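Local atomic coordinates of transferrin (Manduca sexta, PDB entry 6WB6), a protein that binds a single ferric ion together with a carbonate anion and transports iron as a secreted insect transferrin. Residues S44-R49 with Q70-F75; F53-P58 with Q274-H279; P288-V293 with V321-P326. All blocks are in the same frame, centred on the assembly; numbering follows the deposited sequence.

Contact 1: residues S44-R49 with Q70-F75; sequences SFVQQR and QDFVVF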
# COMPACT_ATOMS: atom_id res chain seq x y z
N SER A 44 7.88 12.75 15.62
CA SER A 44 9.02 13.66 15.62
C SER A 44 8.67 14.96 16.34
O SER A 44 9.43 15.44 17.19
CB SER A 44 9.47 13.95 14.19
OG SER A 44 10.23 12.88 13.66
N PHE A 45 7.50 15.52 16.03
CA PHE A 45 7.05 16.74 16.69
C PHE A 45 6.84 16.52 18.18
O PHE A 45 6.99 17.46 18.96
CB PHE A 45 5.74 17.24 16.09
CG PHE A 45 5.87 17.81 14.72
CD1 PHE A 45 7.12 17.97 14.11
CD2 PHE A 45 4.74 18.22 14.04
CE1 PHE A 45 7.22 18.51 12.85
CE2 PHE A 45 4.83 18.75 12.78
CZ PHE A 45 6.09 18.90 12.18
N VAL A 46 6.47 15.31 18.58
CA VAL A 46 6.30 15.05 20.01
C VAL A 46 7.66 15.03 20.68
O VAL A 46 7.86 15.64 21.73
CB VAL A 46 5.54 13.74 20.27
CG1 VAL A 46 5.55 13.42 21.79
CG2 VAL A 46 4.12 13.84 19.75
N GLN A 47 8.60 14.30 20.10
CA GLN A 47 9.95 14.30 20.65
C GLN A 47 10.51 15.72 20.71
O GLN A 47 11.12 16.11 21.71
CB GLN A 47 10.87 13.42 19.80
CG GLN A 47 12.31 13.40 20.32
CD GLN A 47 12.38 12.91 21.74
OE1 GLN A 47 11.68 11.97 22.13
NE2 GLN A 47 13.21 13.55 22.53
N GLN A 48 10.29 16.49 19.66
CA GLN A 48 10.76 17.87 19.55
C GLN A 48 9.94 18.87 20.35
O GLN A 48 10.24 20.06 20.30
CB GLN A 48 10.76 18.31 18.08
CG GLN A 48 11.77 17.61 17.17
CD GLN A 48 11.41 17.79 15.69
OE1 GLN A 48 10.29 18.16 15.36
NE2 GLN A 48 12.37 17.56 14.82
N ARG A 49 8.89 18.43 21.04
CA ARG A 49 8.03 19.29 21.85
C ARG A 49 7.24 20.32 21.05
O ARG A 49 6.74 21.27 21.66
CB ARG A 49 8.82 20.03 22.93
CG ARG A 49 8.98 19.28 24.24
CD ARG A 49 9.85 18.03 24.10
NE ARG A 49 10.08 17.38 25.40
CZ ARG A 49 10.65 16.20 25.57
NH1 ARG A 49 11.08 15.48 24.54
NH2 ARG A 49 10.79 15.72 26.79
N GLN A 70 15.12 9.39 22.07
CA GLN A 70 13.71 9.60 22.39
C GLN A 70 13.48 9.44 23.89
O GLN A 70 14.19 8.72 24.58
CB GLN A 70 12.81 8.65 21.58
CG GLN A 70 13.10 7.18 21.73
CD GLN A 70 12.56 6.60 23.03
OE1 GLN A 70 11.61 7.11 23.63
NE2 GLN A 70 13.18 5.52 23.48
N ASP A 71 12.49 10.18 24.41
CA ASP A 71 12.05 10.05 25.79
C ASP A 71 10.52 9.97 25.84
O ASP A 71 9.87 10.51 26.75
CB ASP A 71 12.63 11.18 26.66
CG ASP A 71 12.12 12.58 26.30
OD1 ASP A 71 11.41 12.75 25.29
OD2 ASP A 71 12.46 13.53 27.04
N PHE A 72 9.94 9.27 24.87
CA PHE A 72 8.51 9.03 24.81
C PHE A 72 8.03 8.29 26.05
O PHE A 72 8.79 7.62 26.74
CB PHE A 72 8.12 8.20 23.59
CG PHE A 72 8.31 8.91 22.31
CD1 PHE A 72 7.46 9.92 21.94
CD2 PHE A 72 9.31 8.54 21.44
CE1 PHE A 72 7.60 10.57 20.75
CE2 PHE A 72 9.48 9.20 20.25
CZ PHE A 72 8.61 10.22 19.90
N VAL A 73 6.73 8.41 26.30
CA VAL A 73 6.08 7.64 27.36
C VAL A 73 4.69 7.29 26.89
O VAL A 73 3.94 8.17 26.46
CB VAL A 73 6.02 8.43 28.69
CG1 VAL A 73 5.24 9.74 28.50
CG2 VAL A 73 5.37 7.59 29.76
N VAL A 74 4.35 6.01 26.91
CA VAL A 74 2.97 5.59 26.69
C VAL A 74 2.23 5.79 28.01
O VAL A 74 2.42 5.02 28.95
CB VAL A 74 2.88 4.14 26.22
CG1 VAL A 74 1.42 3.70 26.16
CG2 VAL A 74 3.55 4.02 24.83
N PHE A 75 1.39 6.83 28.07
CA PHE A 75 0.69 7.18 29.30
C PHE A 75 -0.79 6.87 29.25
O PHE A 75 -1.50 7.16 30.21
CB PHE A 75 0.90 8.67 29.63
CG PHE A 75 0.29 9.60 28.63
CD1 PHE A 75 -1.02 10.02 28.77
CD2 PHE A 75 1.02 10.04 27.53
CE1 PHE A 75 -1.58 10.87 27.85
CE2 PHE A 75 0.45 10.88 26.60
CZ PHE A 75 -0.86 11.30 26.77
O HOH W 1 9.47 12.09 23.38
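R49 and D71 reach toward each other tip to tip, and the guanidinium grips the carboxylate end-on with two nitrogens, one for each oxygen. NH2 of R49 meets OD2 of D71 at 2.8 Å and NH1 meets OD1 at 2.9 Å, both on the syn side, although the two planes are turned 41° apart. NH1 also bonds back to the carbonyl O of Q47, and NE forms a salt bridge with D281, so the guanidinium is held from several directions. An arginine, with donors spread round its rim, can serve all these partners at once.

Q47 crosses D71 at a slant. Its CG lies anti to the backbone N (chi1 179°), and chi2 (58°) bends CD away from the extended course. OE1 accepts a hydrogen bond from N of D71 at 3.0 Å and stands over one face of the F72 ring, toward its rim. A water donates to OD1 of D71; its distance to OE1 of Q47 is suspiciously short, so a bridge between the two acceptors is tentative.

The apolar part lies beside this. CG1 of V46 packs at the edge of the F72 ring, 3.7 Å from CE1, and CB of Q47 approaches CZ.

R49 has a positive phi and closes helix 39-47 with a Schellman motif, a helix C-terminal stop from which its side chain reaches the residues leading into strand 72-79.

Contact 2: residues F53-P58 with Q274-H279; sequences FVPVDP and QGLIGH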
# COMPACT_ATOMS: atom_id res chain seq x y z
N PHE A 53 1.47 15.13 22.64
CA PHE A 53 1.04 13.74 22.57
C PHE A 53 0.32 13.49 21.26
O PHE A 53 -0.10 14.41 20.54
CB PHE A 53 0.13 13.37 23.74
CG PHE A 53 -1.23 14.04 23.69
CD1 PHE A 53 -1.35 15.42 23.71
CD2 PHE A 53 -2.39 13.26 23.65
CE1 PHE A 53 -2.62 16.03 23.69
CE2 PHE A 53 -3.66 13.83 23.62
CZ PHE A 53 -3.80 15.21 23.64
N VAL A 54 0.15 12.20 20.97
CA VAL A 54 -0.44 11.74 19.73
C VAL A 54 -0.93 10.31 19.93
O VAL A 54 -0.31 9.54 20.68
CB VAL A 54 0.58 11.84 18.59
CG1 VAL A 54 1.76 10.88 18.84
CG2 VAL A 54 -0.09 11.59 17.26
N PRO A 55 -2.04 9.93 19.31
CA PRO A 55 -2.46 8.52 19.36
C PRO A 55 -1.54 7.63 18.53
O PRO A 55 -1.06 8.02 17.46
CB PRO A 55 -3.88 8.58 18.76
CG PRO A 55 -3.84 9.79 17.87
CD PRO A 55 -3.03 10.77 18.63
N VAL A 56 -1.32 6.42 19.02
CA VAL A 56 -0.37 5.49 18.41
C VAL A 56 -0.95 4.09 18.44
O VAL A 56 -1.55 3.67 19.44
CB VAL A 56 0.98 5.51 19.15
CG1 VAL A 56 1.83 6.74 18.78
CG2 VAL A 56 0.75 5.44 20.63
N ASP A 57 -0.77 3.35 17.34
CA ASP A 57 -0.81 1.90 17.42
C ASP A 57 0.51 1.40 17.99
O ASP A 57 1.50 2.13 18.01
CB ASP A 57 -1.05 1.29 16.04
CG ASP A 57 -2.34 1.78 15.38
OD1 ASP A 57 -3.37 2.01 16.06
OD2 ASP A 57 -2.33 1.90 14.14
N PRO A 58 0.56 0.14 18.45
CA PRO A 58 1.84 -0.44 18.90
C PRO A 58 2.96 -0.34 17.86
O PRO A 58 4.12 -0.08 18.19
CB PRO A 58 1.45 -1.90 19.19
CG PRO A 58 -0.05 -1.87 19.41
CD PRO A 58 -0.52 -0.87 18.42
N GLN A 274 -3.77 -0.13 21.62
CA GLN A 274 -3.38 1.19 21.17
C GLN A 274 -3.54 2.18 22.32
O GLN A 274 -4.13 1.86 23.37
CB GLN A 274 -4.24 1.67 20.01
CG GLN A 274 -4.52 0.67 18.95
CD GLN A 274 -5.89 0.88 18.40
OE1 GLN A 274 -6.86 0.89 19.15
NE2 GLN A 274 -5.98 1.12 17.10
N GLY A 275 -3.04 3.39 22.11
CA GLY A 275 -3.23 4.44 23.10
C GLY A 275 -2.60 5.76 22.70
O GLY A 275 -2.56 6.10 21.52
N LEU A 276 -2.12 6.51 23.68
CA LEU A 276 -1.51 7.81 23.45
C LEU A 276 -0.07 7.77 23.91
O LEU A 276 0.24 7.19 24.96
CB LEU A 276 -2.24 8.93 24.21
CG LEU A 276 -3.75 9.04 24.02
CD1 LEU A 276 -4.32 9.97 25.11
CD2 LEU A 276 -4.03 9.55 22.61
N ILE A 277 0.79 8.41 23.14
CA ILE A 277 2.20 8.54 23.45
C ILE A 277 2.50 10.03 23.59
O ILE A 277 1.91 10.85 22.88
CB ILE A 277 3.05 7.86 22.34
CG1 ILE A 277 4.42 7.40 22.88
CG2 ILE A 277 3.17 8.78 21.15
CD1 ILE A 277 5.34 6.77 21.80
N GLY A 278 3.38 10.38 24.52
CA GLY A 278 3.81 11.76 24.65
C GLY A 278 5.24 11.83 25.13
O GLY A 278 5.85 10.83 25.53
N HIS A 279 5.80 13.04 25.06
CA HIS A 279 7.15 13.20 25.56
C HIS A 279 7.15 13.16 27.08
O HIS A 279 6.12 13.30 27.74
CB HIS A 279 7.77 14.50 25.07
CG HIS A 279 6.98 15.72 25.39
ND1 HIS A 279 6.93 16.26 26.65
CD2 HIS A 279 6.22 16.52 24.61
CE1 HIS A 279 6.16 17.34 26.64
NE2 HIS A 279 5.72 17.51 25.41
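F53 and V54 of strand 53-56 pair with G278 and I277 of strand 275-279 in the antiparallel sheet of the N-terminal transferrin half. The backbone of F53 also bonds to K6 and C8 of strand 5-10.

Backbone hydrogen bonds join the strands at two hydrogen-bonded pairs, V54 with I277 and V56 with G275. The bond from N of I277 to O of V54 is nearly straight (176°). F53 with G278 and P55 with L276 are the non-hydrogen-bonded pairs. Proline fits here because its N, which lacks a hydrogen, is not needed for a bond to the partner strand. The CA atoms of F53 and G278 come within 4.0 Å; glycine, with no side chain, lets the two backbones come this close beside CB of F53. CA-H...O contacts add to the pairing, among them CA of F53 with O of I277 at 3.0 Å.

Apolar side chains pack on both faces. On one, V54, V56 and I277 meet: CG2 of I277, standing between its own backbone N and carbonyl carbon, lies 3.4 Å from CG1 of V54 and equally close to CG1 of V56, tight for carbon pairs. L43 of helix 39-47 covers these three branched residues. On the other face F53 and L276 run alongside each other in the same direction, while CD2 of L276 reaches CA of P55.

The polar contact comes at the end of the pairing. D57, a predicted iron-binding residue, is not among the ligands seen on this iron; its OD2 instead forms a salt bridge with R376. Its other oxygen, OD1, accepts a hydrogen bond from NE2 of Q274 at 2.9 Å, on the syn side but 30° out of the carboxylate plane.

Contact 3: residues P288-V293 with V321-P326; sequences PLREKV and VADNIP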
# COMPACT_ATOMS: atom_id res chain seq x y z
N PRO A 288 -4.52 15.74 34.58
CA PRO A 288 -5.57 16.55 33.94
C PRO A 288 -5.83 16.16 32.49
O PRO A 288 -6.98 16.14 32.04
CB PRO A 288 -5.04 17.98 34.05
CG PRO A 288 -3.84 17.92 34.95
CD PRO A 288 -3.32 16.52 34.90
N LEU A 289 -4.77 15.87 31.74
CA LEU A 289 -4.94 15.42 30.36
C LEU A 289 -5.75 14.12 30.30
O LEU A 289 -6.62 13.96 29.45
CB LEU A 289 -3.58 15.22 29.71
CG LEU A 289 -3.60 14.80 28.25
CD1 LEU A 289 -4.36 15.81 27.42
CD2 LEU A 289 -2.18 14.62 27.73
N ARG A 290 -5.43 13.17 31.18
CA ARG A 290 -6.08 11.86 31.11
C ARG A 290 -7.59 11.99 31.33
O ARG A 290 -8.39 11.26 30.72
CB ARG A 290 -5.49 10.93 32.16
CG ARG A 290 -4.05 10.48 31.89
CD ARG A 290 -3.43 9.85 33.15
NE ARG A 290 -2.57 8.71 32.83
CZ ARG A 290 -1.69 8.18 33.68
NH1 ARG A 290 -1.54 8.69 34.89
NH2 ARG A 290 -0.94 7.14 33.30
N GLU A 291 -7.97 12.91 32.21
CA GLU A 291 -9.37 13.21 32.47
C GLU A 291 -10.02 13.85 31.26
O GLU A 291 -11.19 13.59 30.97
CB GLU A 291 -9.42 14.11 33.72
CG GLU A 291 -10.73 14.84 34.05
CD GLU A 291 -10.45 16.25 34.66
OE1 GLU A 291 -9.50 16.94 34.18
OE2 GLU A 291 -11.14 16.66 35.61
N LYS A 292 -9.28 14.70 30.55
CA LYS A 292 -9.81 15.32 29.34
C LYS A 292 -10.06 14.29 28.25
O LYS A 292 -11.14 14.26 27.64
CB LYS A 292 -8.84 16.38 28.84
CG LYS A 292 -9.31 17.05 27.58
CD LYS A 292 -10.36 18.10 27.84
CE LYS A 292 -10.78 18.71 26.53
NZ LYS A 292 -11.89 19.66 26.68
N VAL A 293 -9.06 13.47 27.94
CA VAL A 293 -9.24 12.45 26.90
C VAL A 293 -10.38 11.50 27.28
O VAL A 293 -11.24 11.18 26.45
CB VAL A 293 -7.92 11.70 26.67
CG1 VAL A 293 -8.11 10.59 25.64
CG2 VAL A 293 -6.88 12.68 26.19
N VAL A 321 -10.87 4.38 27.82
CA VAL A 321 -9.57 4.96 28.14
C VAL A 321 -9.19 4.48 29.53
O VAL A 321 -9.94 4.65 30.49
CB VAL A 321 -9.64 6.49 28.06
CG1 VAL A 321 -8.28 7.13 28.33
CG2 VAL A 321 -10.16 6.88 26.70
N ALA A 322 -8.04 3.81 29.63
CA ALA A 322 -7.51 3.32 30.89
C ALA A 322 -6.16 3.98 31.17
O ALA A 322 -5.28 3.97 30.30
CB ALA A 322 -7.34 1.81 30.86
N ASP A 323 -6.00 4.54 32.37
CA ASP A 323 -4.69 5.07 32.76
C ASP A 323 -3.83 3.89 33.18
O ASP A 323 -4.28 3.01 33.91
CB ASP A 323 -4.77 6.08 33.91
CG ASP A 323 -5.72 7.24 33.65
OD1 ASP A 323 -5.64 7.87 32.57
OD2 ASP A 323 -6.54 7.52 34.55
N ASN A 324 -2.59 3.88 32.71
CA ASN A 324 -1.65 2.83 33.05
C ASN A 324 -0.57 3.42 33.94
O ASN A 324 -0.54 4.61 34.23
CB ASN A 324 -1.04 2.21 31.79
CG ASN A 324 -0.76 3.24 30.71
OD1 ASN A 324 -1.62 4.07 30.41
ND2 ASN A 324 0.43 3.20 30.12
N ILE A 325 0.32 2.55 34.39
CA ILE A 325 1.55 2.98 35.02
C ILE A 325 2.42 3.44 33.86
O ILE A 325 2.89 2.60 33.08
CB ILE A 325 2.17 1.86 35.87
CG1 ILE A 325 1.16 1.38 36.93
CG2 ILE A 325 3.45 2.33 36.54
CD1 ILE A 325 1.55 0.11 37.65
N PRO A 326 2.59 4.77 33.64
CA PRO A 326 3.31 5.23 32.44
C PRO A 326 4.52 4.36 32.15
O PRO A 326 5.22 3.95 33.08
CB PRO A 326 3.70 6.67 32.80
CG PRO A 326 2.65 7.11 33.76
CD PRO A 326 2.29 5.88 34.56
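R290 passes diagonally across D323, laying its whole aliphatic chain against one carboxylate oxygen. This is the dense part of the contact: OD1 of D323 lies 3.1 Å from CB of R290 and 3.0 Å from its CD, and forms a salt bridge with NE at 3.2 Å. CG of R290 stands anti to the carbonyl carbon (chi1 -70°), from where the rest of the chain runs out over the strand. The guanidinium and carboxylate planes are 44° apart, and CB of D323 sits over one guanidinium face toward its rim. Farther on, NH2 of R290 lies 2.7 Å from O of N324 and packs near CG of P326; it also donates a hydrogen bond to O of F75. A long arginine suits this place, since it can pass D323 and still reach O of F75 on strand 72-79.

Helix 286-300 here packs on strand 320-327, next to 72-79 in the antiparallel sheet; the axes of segments 288-293 and 321-326 approach to 9.2 Å and run at 162°. Toward V321 the fit is looser: CG1 of V293 is 4.4 Å from CG2 of V321. Both valines are buried, and V321 also touches K294 and A297 of the same helix, where a compact apolar side chain fits.

D323, by contrast, is exposed to solvent, although its OD1 also accepts a hydrogen bond from NE2 of Q76.

All three contacts belong to the N-terminal transferrin half and centre on one antiparallel sheet, ordered 53-56, 275-279, 72-79, 320-327. Contact 2 pairs strands 53-56 and 275-279; contact 1 sets helix 39-47 against the start of strand 72-79, and contact 3 sets helix 286-300 against strand 320-327. The centres of contacts 1 and 2 are about 9 Å apart. Contact 3 is centred about 12 Å from contact 2 and about 16 Å from contact 1. Contacts 1 and 2 alternate along the chain, whereas contact 3 opens after both have closed. The return of strand 275-279 thus ties distant sequence into one subdomain; the side chain of P58, just past strand 53-56, lies about 11 Å from the iron.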